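Local coordinates for protein alpha-amylase (Eubacterium rectale DSM 17629, PDB 6AZ5) that probably binds starch as a family 41 carbohydrate-binding module of a surface-anchored amylase from a human gut bacterium, at residues A[91-95]-A[96-100]; A[101-104]-A[105-108]. All coordinates share one frame; numbering follows the deposited sequence.

Contact 1: residues A[91-95]-A[96-100]; sequences TISGD and ENEVL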
loop_
_atom_site.group_PDB
_atom_site.type_symbol
_atom_site.label_atom_id
_atom_site.label_comp_id
_atom_site.label_asym_id
_atom_site.label_seq_id
_atom_site.Cartn_x
_atom_site.Cartn_y
_atom_site.Cartn_z
ATOM N N THR A 91 3.599 -3.359 10.666
ATOM C CA THR A 91 2.778 -3.466 11.859
ATOM C C THR A 91 1.848 -2.266 11.950
ATOM O O THR A 91 2.272 -1.131 11.774
ATOM C CB THR A 91 3.652 -3.575 13.126
ATOM O OG1 THR A 91 4.511 -4.717 13.012
ATOM C CG2 THR A 91 2.791 -3.721 14.371
ATOM N N ILE A 92 0.572 -2.525 12.202
ATOM C CA ILE A 92 -0.405 -1.459 12.354
ATOM C C ILE A 92 -0.146 -0.701 13.655
ATOM O O ILE A 92 -0.315 -1.249 14.742
ATOM C CB ILE A 92 -1.831 -2.021 12.335
ATOM C CG1 ILE A 92 -2.041 -2.857 11.066
ATOM C CG2 ILE A 92 -2.856 -0.902 12.447
ATOM C CD1 ILE A 92 -3.259 -3.753 11.129
ATOM N N SER A 93 0.280 0.554 13.534
ATOM C CA SER A 93 0.688 1.355 14.689
ATOM C C SER A 93 -0.491 1.957 15.445
ATOM O O SER A 93 -0.394 2.239 16.636
ATOM C CB SER A 93 1.626 2.482 14.252
ATOM O OG SER A 93 0.906 3.551 13.662
ATOM N N GLY A 94 -1.602 2.172 14.754
ATOM C CA GLY A 94 -2.754 2.789 15.381
ATOM C C GLY A 94 -2.554 4.273 15.635
ATOM O O GLY A 94 -3.293 4.872 16.410
ATOM N N ASP A 95 -1.556 4.872 14.988
ATOM C CA ASP A 95 -1.317 6.308 15.137
ATOM C C ASP A 95 -2.532 7.093 14.652
ATOM O O ASP A 95 -3.356 6.572 13.898
ATOM C CB ASP A 95 -0.063 6.755 14.376
ATOM C CG ASP A 95 1.238 6.354 15.082
ATOM O OD1 ASP A 95 1.221 6.133 16.315
ATOM O OD2 ASP A 95 2.288 6.271 14.406
ATOM N N GLU A 96 -2.637 8.340 15.102
ATOM C CA GLU A 96 -3.753 9.221 14.758
ATOM C C GLU A 96 -3.975 9.299 13.250
ATOM O O GLU A 96 -5.048 8.955 12.750
ATOM C CB GLU A 96 -3.514 10.623 15.332
ATOM C CG GLU A 96 -4.537 11.691 14.923
ATOM C CD GLU A 96 -5.989 11.254 15.064
ATOM O OE1 GLU A 96 -6.296 10.397 15.923
ATOM O OE2 GLU A 96 -6.831 11.787 14.307
ATOM N N ASN A 97 -2.957 9.757 12.534
ATOM C CA ASN A 97 -2.989 9.747 11.081
ATOM C C ASN A 97 -1.939 8.769 10.565
ATOM O O ASN A 97 -0.938 9.171 9.966
ATOM C CB ASN A 97 -2.752 11.153 10.524
ATOM C CG ASN A 97 -2.774 11.193 9.001
ATOM O OD1 ASN A 97 -3.494 10.428 8.354
ATOM N ND2 ASN A 97 -1.969 12.082 8.423
ATOM N N GLU A 98 -2.161 7.481 10.819
ATOM C CA GLU A 98 -1.194 6.468 10.420
ATOM C C GLU A 98 -1.031 6.420 8.903
ATOM O O GLU A 98 -1.992 6.231 8.158
ATOM C CB GLU A 98 -1.585 5.087 10.944
ATOM C CG GLU A 98 -0.578 4.020 10.540
ATOM C CD GLU A 98 -0.768 2.703 11.257
ATOM O OE1 GLU A 98 -1.808 2.507 11.918
ATOM O OE2 GLU A 98 0.135 1.854 11.151
ATOM N N VAL A 99 0.204 6.599 8.465
ATOM C CA VAL A 99 0.535 6.542 7.055
ATOM C C VAL A 99 1.648 5.530 6.832
ATOM O O VAL A 99 2.650 5.539 7.542
ATOM C CB VAL A 99 0.962 7.922 6.533
ATOM C CG1 VAL A 99 1.500 7.819 5.118
ATOM C CG2 VAL A 99 -0.216 8.875 6.588
ATOM N N LEU A 100 1.456 4.642 5.861
ATOM C CA LEU A 100 2.510 3.720 5.453
ATOM C C LEU A 100 3.070 4.106 4.085
ATOM O O LEU A 100 2.325 4.470 3.170
ATOM C CB LEU A 100 1.997 2.280 5.437
ATOM C CG LEU A 100 2.036 1.510 6.766
ATOM C CD1 LEU A 100 3.426 1.533 7.372
ATOM C CD2 LEU A 100 1.006 2.033 7.767
#
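E98 reaches back across a loop to S93 and G94 and grips both of their backbone N-H groups with one carboxylate. The loop links strand 88-91 to strand 99-103 in the beta-sandwich fold of this CBM41 module, and its first bend is an ST turn: S93 OG accepts from D95 N at 3.1 Å, two residues on. The two grips differ in geometry. S93 N points almost straight at E98 OE2, 2.7 Å away with 169° at the hydrogen, and meets it on the syn side, moderately out of the carboxylate plane. G94 N approaches E98 OE1 at 2.9 Å from well above that plane, 53° out of it. What brings the carboxylate here is an extended side chain, CG anti to the backbone N (chi1 -180°) and straight again at chi2, whose CG passes 3.5 Å from S93 OG on the way. I92 crosses it at about a right angle, with CG2 packed 3.6 Å from E98 OE1. Each oxygen also has a partner beyond the loop, H3 NE2 on OE1 and H110 NE2 on OE2, so four bonds fix the rotation of this buried group and would probably stabilise its negative charge. The chain then turns back from D95 to E98, through E96 and N97. D95, its N already held by S93 OG, sets its CB 4.1 Å from E98 CB, and its carbonyl closes the loop: E98 N reaches D95 O in a weak, well-bent bond of 3.4 Å.

Contact 2: residues A[101-104]-A[105-108]; sequences YYVD and GSDP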
loop_
_atom_site.group_PDB
_atom_site.type_symbol
_atom_site.label_atom_id
_atom_site.label_comp_id
_atom_site.label_asym_id
_atom_site.label_seq_id
_atom_site.Cartn_x
_atom_site.Cartn_y
_atom_site.Cartn_z
ATOM N N TYR A 101 4.393 4.051 3.966
ATOM C CA TYR A 101 5.066 4.309 2.703
ATOM C C TYR A 101 5.629 3.019 2.135
ATOM O O TYR A 101 6.582 2.446 2.663
ATOM C CB TYR A 101 6.177 5.335 2.875
ATOM C CG TYR A 101 5.677 6.687 3.305
ATOM C CD1 TYR A 101 5.307 7.644 2.370
ATOM C CD2 TYR A 101 5.560 7.003 4.647
ATOM C CE1 TYR A 101 4.843 8.883 2.767
ATOM C CE2 TYR A 101 5.101 8.232 5.052
ATOM C CZ TYR A 101 4.742 9.169 4.114
ATOM O OH TYR A 101 4.283 10.393 4.532
ATOM N N TYR A 102 5.013 2.564 1.056
ATOM C CA TYR A 102 5.383 1.312 0.438
ATOM C C TYR A 102 6.066 1.605 -0.889
ATOM O O TYR A 102 5.418 1.929 -1.883
ATOM C CB TYR A 102 4.142 0.424 0.277
ATOM C CG TYR A 102 4.351 -0.915 -0.394
ATOM C CD1 TYR A 102 5.620 -1.458 -0.550
ATOM C CD2 TYR A 102 3.259 -1.675 -0.808
ATOM C CE1 TYR A 102 5.801 -2.691 -1.151
ATOM C CE2 TYR A 102 3.428 -2.914 -1.400
ATOM C CZ TYR A 102 4.704 -3.418 -1.569
ATOM O OH TYR A 102 4.887 -4.649 -2.154
ATOM N N VAL A 103 7.391 1.512 -0.876
ATOM C CA VAL A 103 8.170 1.546 -2.103
ATOM C C VAL A 103 8.290 0.121 -2.614
ATOM O O VAL A 103 8.708 -0.771 -1.878
ATOM C CB VAL A 103 9.569 2.157 -1.892
ATOM C CG1 VAL A 103 10.488 1.800 -3.053
ATOM C CG2 VAL A 103 9.467 3.667 -1.729
ATOM N N ASP A 104 7.880 -0.091 -3.863
ATOM C CA ASP A 104 8.009 -1.388 -4.506
ATOM C C ASP A 104 9.450 -1.865 -4.360
ATOM O O ASP A 104 10.380 -1.154 -4.742
ATOM C CB ASP A 104 7.610 -1.301 -5.981
ATOM C CG ASP A 104 7.499 -2.660 -6.632
ATOM O OD1 ASP A 104 6.427 -3.286 -6.507
ATOM O OD2 ASP A 104 8.483 -3.111 -7.255
ATOM N N GLY A 105 9.628 -3.045 -3.770
ATOM C CA GLY A 105 10.956 -3.575 -3.521
ATOM C C GLY A 105 11.352 -3.672 -2.054
ATOM O O GLY A 105 12.437 -4.156 -1.733
ATOM N N SER A 106 10.472 -3.227 -1.158
ATOM C CA SER A 106 10.766 -3.269 0.276
ATOM C C SER A 106 9.510 -3.248 1.150
ATOM O O SER A 106 8.426 -2.894 0.691
ATOM C CB SER A 106 11.683 -2.099 0.658
ATOM O OG SER A 106 11.249 -0.888 0.062
ATOM N N ASP A 107 9.669 -3.640 2.411
ATOM C CA ASP A 107 8.601 -3.535 3.396
ATOM C C ASP A 107 8.080 -2.095 3.468
ATOM O O ASP A 107 8.852 -1.144 3.321
ATOM C CB ASP A 107 9.092 -3.987 4.777
ATOM C CG ASP A 107 9.023 -5.498 4.970
ATOM O OD1 ASP A 107 8.145 -6.146 4.367
ATOM O OD2 ASP A 107 9.838 -6.037 5.750
ATOM N N PRO A 108 6.763 -1.927 3.666
ATOM C CA PRO A 108 6.243 -0.573 3.879
ATOM C C PRO A 108 6.704 -0.031 5.230
ATOM O O PRO A 108 6.833 -0.805 6.184
ATOM C CB PRO A 108 4.718 -0.760 3.844
ATOM C CG PRO A 108 4.498 -2.099 3.178
ATOM C CD PRO A 108 5.681 -2.925 3.597
HETATM O O HOH W 1 8.781 0.738 1.592
#
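Water 1 is held by four groups between strand 99-103 and the chain that returns from its turn. It donates to D107 O (2.6 Å) and Y101 O, accepts from V103 N at 2.9 Å, and takes a weak bond from S106 OG, thereby bridging strand and returning chain. The reversal is a type II beta turn from V103 to S106, closed by S106 N to V103 O at 3.1 Å. G105 sits at its third position, where a side chain would clash with D104 O. Beyond the turn P108 lies alongside Y102, its CG over one face of the ring, 4.2 Å from the centroid, in a CH-pi contact. The ring is placed there by chi1 of 178°, which sets CG anti to the backbone N. Its hydroxyl continues to D84 OD2 and A71 N. A leucine in place of Y102 would probably leave P108 without its aromatic face and D84 without this hydroxyl partner. P108 CA adds a C-H...O contact to Y101 O, 3.3 Å away. Water thus bridges Y101 O and V103 N of segment 101-104 to D107 O of segment 105-108, with which they form no direct hydrogen bond, while the apolar proline and aromatic face meet beside it.

How the contacts relate
The two contacts follow one another along the chain and share strand 99-103: contact 1 is the loop leading into it, contact 2 the turn leading out. Their centres lie about 15 Å apart, yet they touch where L100 CD1 packs 4.2 Å from P108 C. Contact 1 is the more peripheral, its centre about 13 Å from that of the chain against about 8 Å for contact 2. Between them the strand runs parallel to strand 3-10, with which both contacts share backbone bonds, through T6 and Y8 in the first and Y8 and Y10 in the second. H110, just past segment 105-108, ties the returning chain back to contact 1, where it also touches S93 and L100.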